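Local coordinates for Dbv8 protein (Nonomuraea, PDB 4MFZ) that probably transfers a long aliphatic acyl group from acyl-CoA to an amine of glycopeptide antibiotics, as a GNAT-family N-acyltransferase, and binds decanoyl-CoA, at residues Y201-A206 / P211-H216; Y109-R114 / L188-V193; I228-L233 / L274-G279. All blocks are in the same frame, centred on the assembly; numbering follows the deposited sequence.

Interaction 1: residues Y201-A206 / P211-H216. With MFK (decanoyl-CoA), chain B.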
loop_
_atom_site.group_PDB
_atom_site.type_symbol
_atom_site.label_atom_id
_atom_site.label_comp_id
_atom_site.label_asym_id
_atom_site.label_seq_id
_atom_site.Cartn_x
_atom_site.Cartn_y
_atom_site.Cartn_z
ATOM N N TYR A 201 7.183 -0.113 7.744
ATOM C CA TYR A 201 6.904 -1.084 8.789
ATOM C C TYR A 201 5.442 -0.933 9.145
ATOM O O TYR A 201 4.986 0.193 9.356
ATOM C CB TYR A 201 7.738 -0.779 10.034
ATOM C CG TYR A 201 9.218 -0.762 9.773
ATOM C CD1 TYR A 201 9.865 0.423 9.387
ATOM C CD2 TYR A 201 9.976 -1.936 9.891
ATOM C CE1 TYR A 201 11.233 0.428 9.115
ATOM C CE2 TYR A 201 11.345 -1.932 9.637
ATOM C CZ TYR A 201 11.966 -0.753 9.255
ATOM O OH TYR A 201 13.321 -0.776 8.999
ATOM N N ASN A 202 4.713 -2.042 9.219
ATOM C CA ASN A 202 3.359 -1.966 9.746
ATOM C C ASN A 202 3.198 -2.708 11.072
ATOM O O ASN A 202 3.783 -3.752 11.287
ATOM C CB ASN A 202 2.309 -2.388 8.728
ATOM C CG ASN A 202 2.356 -3.850 8.417
ATOM O OD1 ASN A 202 3.310 -4.331 7.789
ATOM N ND2 ASN A 202 1.301 -4.574 8.807
ATOM N N LEU A 203 2.417 -2.117 11.953
ATOM C CA LEU A 203 2.198 -2.652 13.267
ATOM C C LEU A 203 1.180 -3.766 13.111
ATOM O O LEU A 203 0.007 -3.486 12.925
ATOM C CB LEU A 203 1.641 -1.543 14.157
ATOM C CG LEU A 203 2.568 -0.348 14.406
ATOM C CD1 LEU A 203 1.788 0.952 14.442
ATOM C CD2 LEU A 203 3.371 -0.511 15.698
ATOM N N ALA A 204 1.633 -5.011 13.181
ATOM C CA ALA A 204 0.768 -6.174 12.954
ATOM C C ALA A 204 0.659 -7.064 14.202
ATOM O O ALA A 204 1.313 -6.808 15.209
ATOM C CB ALA A 204 1.292 -6.979 11.767
ATOM N N VAL A 205 -0.193 -8.085 14.150
ATOM C CA VAL A 205 -0.134 -9.171 15.132
ATOM C C VAL A 205 -0.070 -10.507 14.386
ATOM O O VAL A 205 -0.720 -10.652 13.356
ATOM C CB VAL A 205 -1.265 -9.122 16.216
ATOM C CG1 VAL A 205 -1.703 -7.690 16.517
ATOM C CG2 VAL A 205 -2.474 -9.958 15.839
ATOM N N ALA A 206 0.748 -11.450 14.877
ATOM C CA ALA A 206 0.941 -12.761 14.220
ATOM C C ALA A 206 -0.245 -13.691 14.513
ATOM O O ALA A 206 -1.157 -13.300 15.239
ATOM C CB ALA A 206 2.250 -13.403 14.669
ATOM N N PRO A 211 2.575 -9.335 19.075
ATOM C CA PRO A 211 2.909 -8.197 18.206
ATOM C C PRO A 211 4.089 -8.504 17.262
ATOM O O PRO A 211 5.047 -9.191 17.651
ATOM C CB PRO A 211 3.271 -7.090 19.199
ATOM C CG PRO A 211 3.556 -7.793 20.504
ATOM C CD PRO A 211 2.639 -8.981 20.508
ATOM N N VAL A 212 4.001 -8.031 16.017
ATOM C CA VAL A 212 5.090 -8.195 15.040
ATOM C C VAL A 212 5.130 -6.983 14.086
ATOM O O VAL A 212 4.112 -6.306 13.910
ATOM C CB VAL A 212 4.965 -9.554 14.282
ATOM C CG1 VAL A 212 3.755 -9.613 13.347
ATOM C CG2 VAL A 212 6.245 -9.890 13.536
ATOM N N LEU A 213 6.291 -6.694 13.491
ATOM C CA LEU A 213 6.375 -5.641 12.481
ATOM C C LEU A 213 6.332 -6.252 11.095
ATOM O O LEU A 213 7.166 -7.094 10.777
ATOM C CB LEU A 213 7.661 -4.812 12.615
ATOM C CG LEU A 213 7.904 -3.870 13.805
ATOM C CD1 LEU A 213 9.151 -3.056 13.501
ATOM C CD2 LEU A 213 6.724 -2.954 14.095
ATOM N N GLY A 214 5.370 -5.860 10.267
ATOM C CA GLY A 214 5.401 -6.279 8.871
ATOM C C GLY A 214 6.402 -5.359 8.183
ATOM O O GLY A 214 6.325 -4.153 8.353
ATOM N N LEU A 215 7.369 -5.918 7.463
ATOM C CA LEU A 215 8.385 -5.102 6.802
ATOM C C LEU A 215 8.092 -5.117 5.320
ATOM O O LEU A 215 7.817 -6.175 4.787
ATOM C CB LEU A 215 9.813 -5.618 7.107
ATOM C CG LEU A 215 10.993 -4.720 6.686
ATOM C CD1 LEU A 215 12.135 -4.740 7.684
ATOM C CD2 LEU A 215 11.488 -5.097 5.298
ATOM N N HIS A 216 8.093 -3.938 4.674
ATOM C CA HIS A 216 7.822 -3.807 3.232
ATOM C C HIS A 216 8.835 -2.895 2.562
ATOM O O HIS A 216 9.217 -1.845 3.123
ATOM C CB HIS A 216 6.403 -3.305 2.978
ATOM C CG HIS A 216 5.331 -4.255 3.476
ATOM N ND1 HIS A 216 4.543 -4.971 2.641
ATOM C CD2 HIS A 216 4.964 -4.635 4.781
ATOM C CE1 HIS A 216 3.691 -5.744 3.368
ATOM N NE2 HIS A 216 3.959 -5.543 4.680
HETATM C CCG MFK B . 16.958 -8.019 0.834
HETATM C CCF MFK B . 16.719 -8.345 2.307
HETATM C CCE MFK B . 15.272 -8.072 2.653
HETATM C CCD MFK B . 14.448 -9.259 2.219
HETATM C CCC MFK B . 13.165 -9.261 3.025
HETATM C CCB MFK B . 11.981 -9.060 2.110
HETATM C CCA MFK B . 10.732 -9.420 2.894
HETATM C CBZ MFK B . 9.904 -8.156 3.064
HETATM C CAK MFK B . 8.624 -8.280 2.260
HETATM C CAJ MFK B . 8.591 -7.202 1.169
HETATM O OAL MFK B . 9.083 -6.082 1.337
HETATM S SAI MFK B . 7.770 -7.715 -0.292
HETATM C CAH MFK B . 7.987 -6.262 -1.406
HETATM C CAG MFK B . 9.419 -6.137 -1.936
HETATM N NAF MFK B . 9.469 -4.896 -2.726
HETATM C CAE MFK B . 9.789 -4.870 -4.033
HETATM O OAM MFK B . 10.115 -5.861 -4.683
HETATM C CAD MFK B . 9.765 -3.468 -4.678
HETATM C CAC MFK B . 10.377 -3.527 -6.091
HETATM N NAB MFK B . 11.753 -4.062 -6.046
HETATM C CAA MFK B . 12.781 -3.200 -6.046
HETATM O OAO MFK B . 12.626 -1.970 -6.077
HETATM C CAN MFK B . 14.190 -3.810 -6.049
HETATM O OAU MFK B . 14.141 -5.223 -6.355
HETATM C CAP MFK B . 14.970 -3.556 -4.740
HETATM C CAR MFK B . 14.187 -4.118 -3.563
HETATM C CAS MFK B . 15.222 -2.075 -4.479
HETATM C CAQ MFK B . 16.317 -4.268 -4.824
HETATM O OAT MFK B . 17.013 -3.741 -5.933
HETATM P PAV MFK B . 18.622 -3.650 -5.985
HETATM O OAX MFK B . 19.155 -2.990 -4.783
HETATM O OAW MFK B . 19.001 -3.118 -7.326
HETATM O OAY MFK B . 18.905 -5.233 -5.905
HETATM P PAZ MFK B . 20.246 -6.009 -6.322
HETATM O OBA MFK B . 20.123 -7.432 -5.652
HETATM O OBB MFK B . 21.493 -5.330 -5.910
HETATM O "O5'" MFK B . 20.068 -6.361 -7.883
HETATM C "C5'" MFK B . 21.010 -7.098 -8.629
HETATM C "C4'" MFK B . 20.521 -7.129 -10.081
HETATM O "O4'" MFK B . 19.059 -7.306 -10.243
HETATM C "C3'" MFK B . 20.808 -5.822 -10.780
HETATM O "O3'" MFK B . 21.019 -6.119 -12.161
HETATM P PBV MFK B . 22.272 -5.426 -12.921
HETATM O OBW MFK B . 21.782 -3.927 -13.074
HETATM O OBY MFK B . 22.308 -6.169 -14.366
HETATM O OBX MFK B . 23.538 -5.406 -12.191
HETATM C "C2'" MFK B . 19.490 -5.072 -10.567
HETATM O "O2'" MFK B . 19.293 -3.996 -11.465
HETATM C "C1'" MFK B . 18.476 -6.141 -10.847
HETATM N N9 MFK B . 17.175 -5.832 -10.198
HETATM C C8 MFK B . 16.893 -5.939 -8.894
HETATM N N7 MFK B . 15.613 -5.579 -8.723
HETATM C C5 MFK B . 15.091 -5.306 -9.928
HETATM C C4 MFK B . 16.066 -5.463 -10.829
HETATM N N3 MFK B . 15.819 -5.293 -12.137
HETATM C C2 MFK B . 14.530 -4.806 -12.691
HETATM N N1 MFK B . 13.543 -4.663 -11.602
HETATM C C6 MFK B . 13.860 -4.919 -10.324
HETATM N N6 MFK B . 12.926 -4.781 -9.386
#
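Tyr201 holds CG beside its backbone N (chi1 -58°) and Leu215 puts CG opposite its own N (chi1 -170°), which leads Leu215 CD1 to the tyrosine ring. The two side chains run side by side in the same direction, with Leu215 CD1 3.5 Å from Tyr201 CE2. Leu213 CD1 comes obliquely to the same ring and stops 3.9 Å from Tyr201 CD2. The backbones that carry these side chains form an antiparallel beta hairpin within the mixed sheet of the GNAT-like C-terminal domain. Asn202 and Gly214 make a hydrogen-bonded pair: Asn202 N gives its hydrogen to Gly214 O over 2.8 Å, and Gly214 N returns one to Asn202 O. Ala204 N reaches Val212 O at 2.9 Å, and on the face of Ala204 and Val212 the valine CG1 packs against Ala204 CB at 3.9 Å. Helix 226-243 lies against the face of Tyr201, Leu203 and Leu213, touching all three through Phe240, and Tyr201 OH is hydrogen-bonded to Ser232 OG of that helix. At the end away from the turn, strand 211-216 enters the decanoyl-CoA pocket, where His216 CA lies 3.2 Å from the thioester oxygen OAL and Leu215 O lies 3.4 Å from acyl-chain carbon CBZ.

Interaction 2: residues Y109-R114 / L188-V193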
loop_
_atom_site.group_PDB
_atom_site.type_symbol
_atom_site.label_atom_id
_atom_site.label_comp_id
_atom_site.label_asym_id
_atom_site.label_seq_id
_atom_site.Cartn_x
_atom_site.Cartn_y
_atom_site.Cartn_z
ATOM N N TYR A 109 -4.385 -1.316 15.996
ATOM C CA TYR A 109 -3.883 -2.503 15.275
ATOM C C TYR A 109 -4.553 -3.834 15.679
ATOM O O TYR A 109 -4.324 -4.860 15.027
ATOM C CB TYR A 109 -2.361 -2.610 15.400
ATOM C CG TYR A 109 -1.897 -2.676 16.831
ATOM C CD1 TYR A 109 -1.889 -3.885 17.510
ATOM C CD2 TYR A 109 -1.485 -1.522 17.515
ATOM C CE1 TYR A 109 -1.502 -3.969 18.832
ATOM C CE2 TYR A 109 -1.085 -1.596 18.847
ATOM C CZ TYR A 109 -1.107 -2.831 19.496
ATOM O OH TYR A 109 -0.696 -2.959 20.804
ATOM N N LYS A 110 -5.380 -3.810 16.730
ATOM C CA LYS A 110 -6.156 -4.996 17.139
ATOM C C LYS A 110 -7.504 -5.154 16.415
ATOM O O LYS A 110 -8.271 -6.032 16.764
ATOM C CB LYS A 110 -6.428 -4.989 18.653
ATOM C CG LYS A 110 -5.296 -4.488 19.539
ATOM C CD LYS A 110 -5.318 -5.156 20.914
ATOM C CE LYS A 110 -4.648 -4.319 22.004
ATOM N NZ LYS A 110 -5.536 -3.212 22.480
ATOM N N VAL A 111 -7.822 -4.298 15.444
ATOM C CA VAL A 111 -9.056 -4.451 14.669
ATOM C C VAL A 111 -8.694 -4.527 13.183
ATOM O O VAL A 111 -7.926 -3.705 12.672
ATOM C CB VAL A 111 -10.113 -3.340 14.995
ATOM C CG1 VAL A 111 -9.584 -1.955 14.715
ATOM C CG2 VAL A 111 -11.404 -3.525 14.205
ATOM N N LYS A 112 -9.217 -5.521 12.489
ATOM C CA LYS A 112 -8.993 -5.594 11.053
ATOM C C LYS A 112 -9.947 -4.639 10.372
ATOM O O LYS A 112 -11.145 -4.669 10.637
ATOM C CB LYS A 112 -9.190 -7.007 10.529
ATOM C CG LYS A 112 -8.028 -7.929 10.836
ATOM C CD LYS A 112 -8.202 -9.268 10.129
ATOM C CE LYS A 112 -6.867 -9.985 9.973
ATOM N NZ LYS A 112 -7.020 -11.240 9.182
ATOM N N VAL A 113 -9.410 -3.752 9.538
ATOM C CA VAL A 113 -10.267 -2.879 8.726
ATOM C C VAL A 113 -9.904 -3.059 7.258
ATOM O O VAL A 113 -8.884 -2.552 6.773
ATOM C CB VAL A 113 -10.202 -1.390 9.156
ATOM C CG1 VAL A 113 -11.015 -0.522 8.215
ATOM C CG2 VAL A 113 -10.693 -1.210 10.577
ATOM N N ARG A 114 -10.724 -3.820 6.559
ATOM C CA ARG A 114 -10.667 -3.837 5.112
ATOM C C ARG A 114 -11.353 -2.551 4.642
ATOM O O ARG A 114 -12.514 -2.265 5.020
ATOM C CB ARG A 114 -11.394 -5.064 4.535
ATOM C CG ARG A 114 -11.001 -5.420 3.097
ATOM C CD ARG A 114 -9.612 -6.041 3.031
ATOM N NE ARG A 114 -9.121 -6.145 1.659
ATOM C CZ ARG A 114 -7.939 -6.659 1.307
ATOM N NH1 ARG A 114 -7.097 -7.123 2.233
ATOM N NH2 ARG A 114 -7.589 -6.708 0.019
ATOM N N LEU A 188 -2.212 2.378 5.961
ATOM C CA LEU A 188 -1.301 3.502 6.180
ATOM C C LEU A 188 -2.055 4.726 6.703
ATOM O O LEU A 188 -1.637 5.364 7.669
ATOM C CB LEU A 188 -0.587 3.846 4.880
ATOM C CG LEU A 188 0.467 4.972 4.984
ATOM C CD1 LEU A 188 1.604 4.714 3.980
ATOM C CD2 LEU A 188 -0.193 6.309 4.741
ATOM N N VAL A 189 -3.190 5.032 6.084
ATOM C CA VAL A 189 -3.958 6.201 6.493
ATOM C C VAL A 189 -4.749 5.998 7.806
ATOM O O VAL A 189 -5.234 6.975 8.387
ATOM C CB VAL A 189 -4.848 6.775 5.338
ATOM C CG1 VAL A 189 -6.255 6.218 5.390
ATOM C CG2 VAL A 189 -4.919 8.291 5.447
ATOM N N ARG A 190 -4.842 4.748 8.263
ATOM C CA ARG A 190 -5.285 4.438 9.614
ATOM C C ARG A 190 -4.157 4.462 10.646
ATOM O O ARG A 190 -4.346 3.957 11.745
ATOM C CB ARG A 190 -5.942 3.065 9.681
ATOM C CG ARG A 190 -7.391 2.994 9.245
ATOM C CD ARG A 190 -7.871 1.537 9.314
ATOM N NE ARG A 190 -7.976 1.107 10.696
ATOM C CZ ARG A 190 -7.432 0.012 11.225
ATOM N NH1 ARG A 190 -6.777 -0.853 10.485
ATOM N NH2 ARG A 190 -7.582 -0.206 12.529
ATOM N N GLY A 191 -2.994 5.030 10.300
ATOM C CA GLY A 191 -1.923 5.257 11.290
ATOM C C GLY A 191 -1.156 4.012 11.685
ATOM O O GLY A 191 -0.544 3.976 12.739
ATOM N N LEU A 192 -1.159 3.006 10.823
ATOM C CA LEU A 192 -0.557 1.690 11.108
ATOM C C LEU A 192 0.664 1.333 10.239
ATOM O O LEU A 192 1.175 0.197 10.310
ATOM C CB LEU A 192 -1.619 0.584 10.903
ATOM C CG LEU A 192 -2.332 0.014 12.143
ATOM C CD1 LEU A 192 -2.409 1.019 13.267
ATOM C CD2 LEU A 192 -3.725 -0.578 11.875
ATOM N N VAL A 193 1.088 2.257 9.383
ATOM C CA VAL A 193 2.297 2.028 8.556
ATOM C C VAL A 193 3.172 3.264 8.687
ATOM O O VAL A 193 2.675 4.392 8.572
ATOM C CB VAL A 193 1.967 1.770 7.048
ATOM C CG1 VAL A 193 3.235 1.506 6.225
ATOM C CG2 VAL A 193 0.986 0.588 6.877
HETATM O O HOH W 1 -5.525 -3.239 11.298
HETATM O O HOH W 2 -6.553 -1.500 7.563
#
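Arg190 leaves the last turn of helix 182-192 and crosses to residues 109-114 of the loop after helix 89-104, packing on Val113 and Val111. The helix ends there in a Schellman motif: Gly191, with positive phi, is the C-prime residue, Gly191 N bonding to Leu188 O and Leu192 N to Leu187 O. From CB the arginine chain runs out through CG to CD, which lies 3.7 Å from Val113 CB and close to CG1 of the same valine. A bend at chi3 of Arg190 (70°) then turns the guanidinium so that Val113 CG2 sits over the centre of one face, 3.5 Å from Arg190 CZ. NE also lies against this valine. NH1 points to two waters in the guanidinium plane, one linking it to Val111 O and the other to Val113 O, so the loop backbone is gripped through solvent. NH2 approaches Val111 CG1 and is hydrogen-bonded directly to His105 O, earlier in the same loop. Leu192 makes a separate apolar contact, its CG 4.2 Å from Tyr109 CB. The contact lies mainly in the N-acyltransferase N-terminal region. Of the two bridging waters, the one between Arg190 NH1 and Val111 O is 2.8 Å from each of those atoms.

Interaction 3: residues I228-L233 / L274-G279. With MFK (decanoyl-CoA), chain B.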
loop_
_atom_site.group_PDB
_atom_site.type_symbol
_atom_site.label_atom_id
_atom_site.label_comp_id
_atom_site.label_asym_id
_atom_site.label_seq_id
_atom_site.Cartn_x
_atom_site.Cartn_y
_atom_site.Cartn_z
ATOM N N ILE A 228 21.572 2.103 3.429
ATOM C CA ILE A 228 20.223 2.603 3.627
ATOM C C ILE A 228 19.327 1.527 4.254
ATOM O O ILE A 228 18.451 1.861 5.030
ATOM C CB ILE A 228 19.608 3.252 2.353
ATOM C CG1 ILE A 228 19.163 2.171 1.356
ATOM C CG2 ILE A 228 20.575 4.299 1.782
ATOM C CD1 ILE A 228 18.626 2.693 0.041
ATOM N N TYR A 229 19.573 0.256 3.942
ATOM C CA TYR A 229 18.839 -0.835 4.585
ATOM C C TYR A 229 19.081 -0.868 6.104
ATOM O O TYR A 229 18.124 -0.883 6.887
ATOM C CB TYR A 229 19.139 -2.198 3.919
ATOM C CG TYR A 229 18.550 -3.424 4.643
ATOM C CD1 TYR A 229 19.286 -4.096 5.602
ATOM C CD2 TYR A 229 17.269 -3.903 4.354
ATOM C CE1 TYR A 229 18.777 -5.214 6.261
ATOM C CE2 TYR A 229 16.754 -5.018 4.992
ATOM C CZ TYR A 229 17.504 -5.676 5.963
ATOM O OH TYR A 229 17.011 -6.807 6.634
ATOM N N TYR A 230 20.357 -0.876 6.518
ATOM C CA TYR A 230 20.672 -0.983 7.941
ATOM C C TYR A 230 20.364 0.259 8.727
ATOM O O TYR A 230 19.969 0.181 9.903
ATOM C CB TYR A 230 22.126 -1.415 8.186
ATOM C CG TYR A 230 22.357 -2.841 7.827
ATOM C CD1 TYR A 230 21.726 -3.875 8.543
ATOM C CD2 TYR A 230 23.185 -3.177 6.765
ATOM C CE1 TYR A 230 21.950 -5.209 8.211
ATOM C CE2 TYR A 230 23.413 -4.504 6.425
ATOM C CZ TYR A 230 22.799 -5.521 7.154
ATOM O OH TYR A 230 23.010 -6.856 6.792
ATOM N N ASP A 231 20.516 1.418 8.089
ATOM C CA ASP A 231 20.153 2.630 8.799
ATOM C C ASP A 231 18.647 2.627 9.192
ATOM O O ASP A 231 18.294 3.043 10.297
ATOM C CB ASP A 231 20.507 3.882 7.999
ATOM C CG ASP A 231 20.377 5.133 8.847
ATOM O OD1 ASP A 231 21.310 5.405 9.637
ATOM O OD2 ASP A 231 19.326 5.817 8.743
ATOM N N SER A 232 17.787 2.168 8.281
ATOM C CA SER A 232 16.360 2.018 8.572
ATOM C C SER A 232 16.116 0.939 9.633
ATOM O O SER A 232 15.452 1.197 10.623
ATOM C CB SER A 232 15.560 1.655 7.318
ATOM O OG SER A 232 14.168 1.553 7.677
ATOM N N LEU A 233 16.640 -0.261 9.397
ATOM C CA LEU A 233 16.427 -1.396 10.291
ATOM C C LEU A 233 16.838 -1.065 11.746
ATOM O O LEU A 233 16.083 -1.358 12.669
ATOM C CB LEU A 233 17.126 -2.648 9.765
ATOM C CG LEU A 233 16.882 -3.939 10.551
ATOM C CD1 LEU A 233 15.439 -4.394 10.444
ATOM C CD2 LEU A 233 17.785 -5.053 10.088
ATOM N N LEU A 274 21.030 -10.666 -2.367
ATOM C CA LEU A 274 21.679 -11.865 -1.849
ATOM C C LEU A 274 22.396 -11.593 -0.539
ATOM O O LEU A 274 22.297 -12.368 0.408
ATOM C CB LEU A 274 22.642 -12.495 -2.865
ATOM C CG LEU A 274 22.062 -12.875 -4.217
ATOM C CD1 LEU A 274 23.166 -13.537 -5.043
ATOM C CD2 LEU A 274 20.821 -13.774 -4.119
ATOM N N GLN A 275 23.121 -10.488 -0.477
ATOM C CA GLN A 275 23.771 -10.128 0.769
ATOM C C GLN A 275 22.770 -9.864 1.921
ATOM O O GLN A 275 22.905 -10.436 3.021
ATOM C CB GLN A 275 24.687 -8.912 0.562
ATOM C CG GLN A 275 25.155 -8.302 1.875
ATOM C CD GLN A 275 26.127 -7.145 1.689
ATOM O OE1 GLN A 275 26.717 -6.974 0.617
ATOM N NE2 GLN A 275 26.308 -6.354 2.752
ATOM N N LEU A 276 21.778 -9.002 1.680
ATOM C CA LEU A 276 20.946 -8.521 2.790
ATOM C C LEU A 276 19.994 -9.573 3.336
ATOM O O LEU A 276 19.704 -9.580 4.520
ATOM C CB LEU A 276 20.218 -7.196 2.462
ATOM C CG LEU A 276 21.174 -6.016 2.164
ATOM C CD1 LEU A 276 20.362 -4.811 1.744
ATOM C CD2 LEU A 276 22.013 -5.674 3.383
ATOM N N ARG A 277 19.543 -10.469 2.491
ATOM C CA ARG A 277 18.614 -11.530 2.918
ATOM C C ARG A 277 19.254 -12.599 3.850
ATOM O O ARG A 277 18.541 -13.325 4.561
ATOM C CB ARG A 277 17.952 -12.160 1.699
ATOM C CG ARG A 277 18.783 -13.181 0.930
ATOM C CD ARG A 277 18.028 -13.578 -0.334
ATOM N NE ARG A 277 18.657 -14.707 -1.028
ATOM C CZ ARG A 277 18.132 -15.336 -2.065
ATOM N NH1 ARG A 277 16.964 -14.959 -2.546
ATOM N NH2 ARG A 277 18.780 -16.356 -2.617
ATOM N N ARG A 278 20.580 -12.677 3.874
ATOM C CA ARG A 278 21.277 -13.576 4.825
ATOM C C ARG A 278 20.934 -13.252 6.289
ATOM O O ARG A 278 21.155 -14.069 7.177
ATOM C CB ARG A 278 22.803 -13.516 4.654
ATOM C CG ARG A 278 23.286 -13.984 3.311
ATOM C CD ARG A 278 24.792 -13.776 3.189
ATOM N NE ARG A 278 25.251 -14.307 1.911
ATOM C CZ ARG A 278 26.001 -13.658 1.033
ATOM N NH1 ARG A 278 26.450 -12.437 1.280
ATOM N NH2 ARG A 278 26.322 -14.255 -0.102
ATOM N N GLY A 279 20.388 -12.058 6.543
ATOM C CA GLY A 279 20.032 -11.660 7.899
ATOM C C GLY A 279 18.660 -12.178 8.277
ATOM O O GLY A 279 18.193 -11.974 9.396
HETATM C CCG MFK B . 16.958 -8.019 0.834
HETATM C CCF MFK B . 16.719 -8.345 2.307
HETATM C CCE MFK B . 15.272 -8.072 2.653
HETATM C CCD MFK B . 14.448 -9.259 2.219
HETATM C CCC MFK B . 13.165 -9.261 3.025
HETATM C CCB MFK B . 11.981 -9.060 2.110
HETATM C CCA MFK B . 10.732 -9.420 2.894
HETATM C CBZ MFK B . 9.904 -8.156 3.064
HETATM C CAK MFK B . 8.624 -8.280 2.260
HETATM C CAJ MFK B . 8.591 -7.202 1.169
HETATM O OAL MFK B . 9.083 -6.082 1.337
HETATM S SAI MFK B . 7.770 -7.715 -0.292
HETATM C CAH MFK B . 7.987 -6.262 -1.406
HETATM C CAG MFK B . 9.419 -6.137 -1.936
HETATM N NAF MFK B . 9.469 -4.896 -2.726
HETATM C CAE MFK B . 9.789 -4.870 -4.033
HETATM O OAM MFK B . 10.115 -5.861 -4.683
HETATM C CAD MFK B . 9.765 -3.468 -4.678
HETATM C CAC MFK B . 10.377 -3.527 -6.091
HETATM N NAB MFK B . 11.753 -4.062 -6.046
HETATM C CAA MFK B . 12.781 -3.200 -6.046
HETATM O OAO MFK B . 12.626 -1.970 -6.077
HETATM C CAN MFK B . 14.190 -3.810 -6.049
HETATM O OAU MFK B . 14.141 -5.223 -6.355
HETATM C CAP MFK B . 14.970 -3.556 -4.740
HETATM C CAR MFK B . 14.187 -4.118 -3.563
HETATM C CAS MFK B . 15.222 -2.075 -4.479
HETATM C CAQ MFK B . 16.317 -4.268 -4.824
HETATM O OAT MFK B . 17.013 -3.741 -5.933
HETATM P PAV MFK B . 18.622 -3.650 -5.985
HETATM O OAX MFK B . 19.155 -2.990 -4.783
HETATM O OAW MFK B . 19.001 -3.118 -7.326
HETATM O OAY MFK B . 18.905 -5.233 -5.905
HETATM P PAZ MFK B . 20.246 -6.009 -6.322
HETATM O OBA MFK B . 20.123 -7.432 -5.652
HETATM O OBB MFK B . 21.493 -5.330 -5.910
HETATM O "O5'" MFK B . 20.068 -6.361 -7.883
HETATM C "C5'" MFK B . 21.010 -7.098 -8.629
HETATM C "C4'" MFK B . 20.521 -7.129 -10.081
HETATM O "O4'" MFK B . 19.059 -7.306 -10.243
HETATM C "C3'" MFK B . 20.808 -5.822 -10.780
HETATM O "O3'" MFK B . 21.019 -6.119 -12.161
HETATM P PBV MFK B . 22.272 -5.426 -12.921
HETATM O OBW MFK B . 21.782 -3.927 -13.074
HETATM O OBY MFK B . 22.308 -6.169 -14.366
HETATM O OBX MFK B . 23.538 -5.406 -12.191
HETATM C "C2'" MFK B . 19.490 -5.072 -10.567
HETATM O "O2'" MFK B . 19.293 -3.996 -11.465
HETATM C "C1'" MFK B . 18.476 -6.141 -10.847
HETATM N N9 MFK B . 17.175 -5.832 -10.198
HETATM C C8 MFK B . 16.893 -5.939 -8.894
HETATM N N7 MFK B . 15.613 -5.579 -8.723
HETATM C C5 MFK B . 15.091 -5.306 -9.928
HETATM C C4 MFK B . 16.066 -5.463 -10.829
HETATM N N3 MFK B . 15.819 -5.293 -12.137
HETATM C C2 MFK B . 14.530 -4.806 -12.691
HETATM N N1 MFK B . 13.543 -4.663 -11.602
HETATM C C6 MFK B . 13.860 -4.919 -10.324
HETATM N N6 MFK B . 12.926 -4.781 -9.386
HETATM O O HOH W 3 25.347 -7.446 5.527
HETATM O O HOH W 4 20.747 -8.410 6.939
#
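Leu276 lays its two methyls against the paired tyrosines of helix 226-243: CD1 meets Tyr229, and CD2 meets Tyr230 and also touches Tyr229 CD1. Its CG stands opposite the carbonyl carbon (chi1 -62°), and chi2 of 175° sets the methyl rotation so that Leu276 CD1 lies 3.6 Å from Tyr229 CB while Leu276 CD2 lies 3.5 Å from Tyr230 CE2. Tyr229 and Leu276 run alongside each other, pointing contrary ways, whereas Tyr230 meets the leucine at a slant. The tyrosines themselves diverge at the first torsion: Tyr229 puts CG opposite its backbone N (chi1 173°), Tyr230 beside it. As a result Tyr229 CD1 stands over the centre of one Tyr230 ring face. The hydroxyl of Tyr230 reaches across to two waters, each 2.7 Å from Tyr230 OH: one donates to Leu276 O, the other accepts from Gln275 NE2. Tyr229 OH is instead hydrogen-bonded to Trp280 NE1, just beyond the second segment. The end of the decanoyl chain packs against Leu276 and Tyr229, with Leu276 CB 3.7 Å from acyl carbon CCF and Tyr229 CE2 4.1 Å from CCE, so the contact forms part of the wall of the acyl pocket. Helix 272-277 thereby lies beside the early turns of helix 226-243, whose Tyr229 also touches Leu199 of strand 199-205 and Ile336 of strand 330-337.

Overall arrangement
Along the chain the three contacts close in the order interaction 2, interaction 1, interaction 3. Interaction 2 lies mainly in the N-acyltransferase N-terminal region, the other two in the GNAT-like C-terminal domain. Interactions 1 and 2 have centres about 11 Å apart and touch where Leu192 O meets Leu203 N, a probable hydrogen bond, so the end of helix 182-192 meets strand 199-205, next to the edge strand 193-196 of the mixed sheet. Interactions 1 and 3 have centres about 17 Å apart, and helix 226-243 follows strand 211-216. Between the centres of interactions 2 and 3 are about 26 Å. Interactions 1 and 3 follow bound decanoyl-CoA from thioester to tail, while interaction 2 lies where the two family regions join.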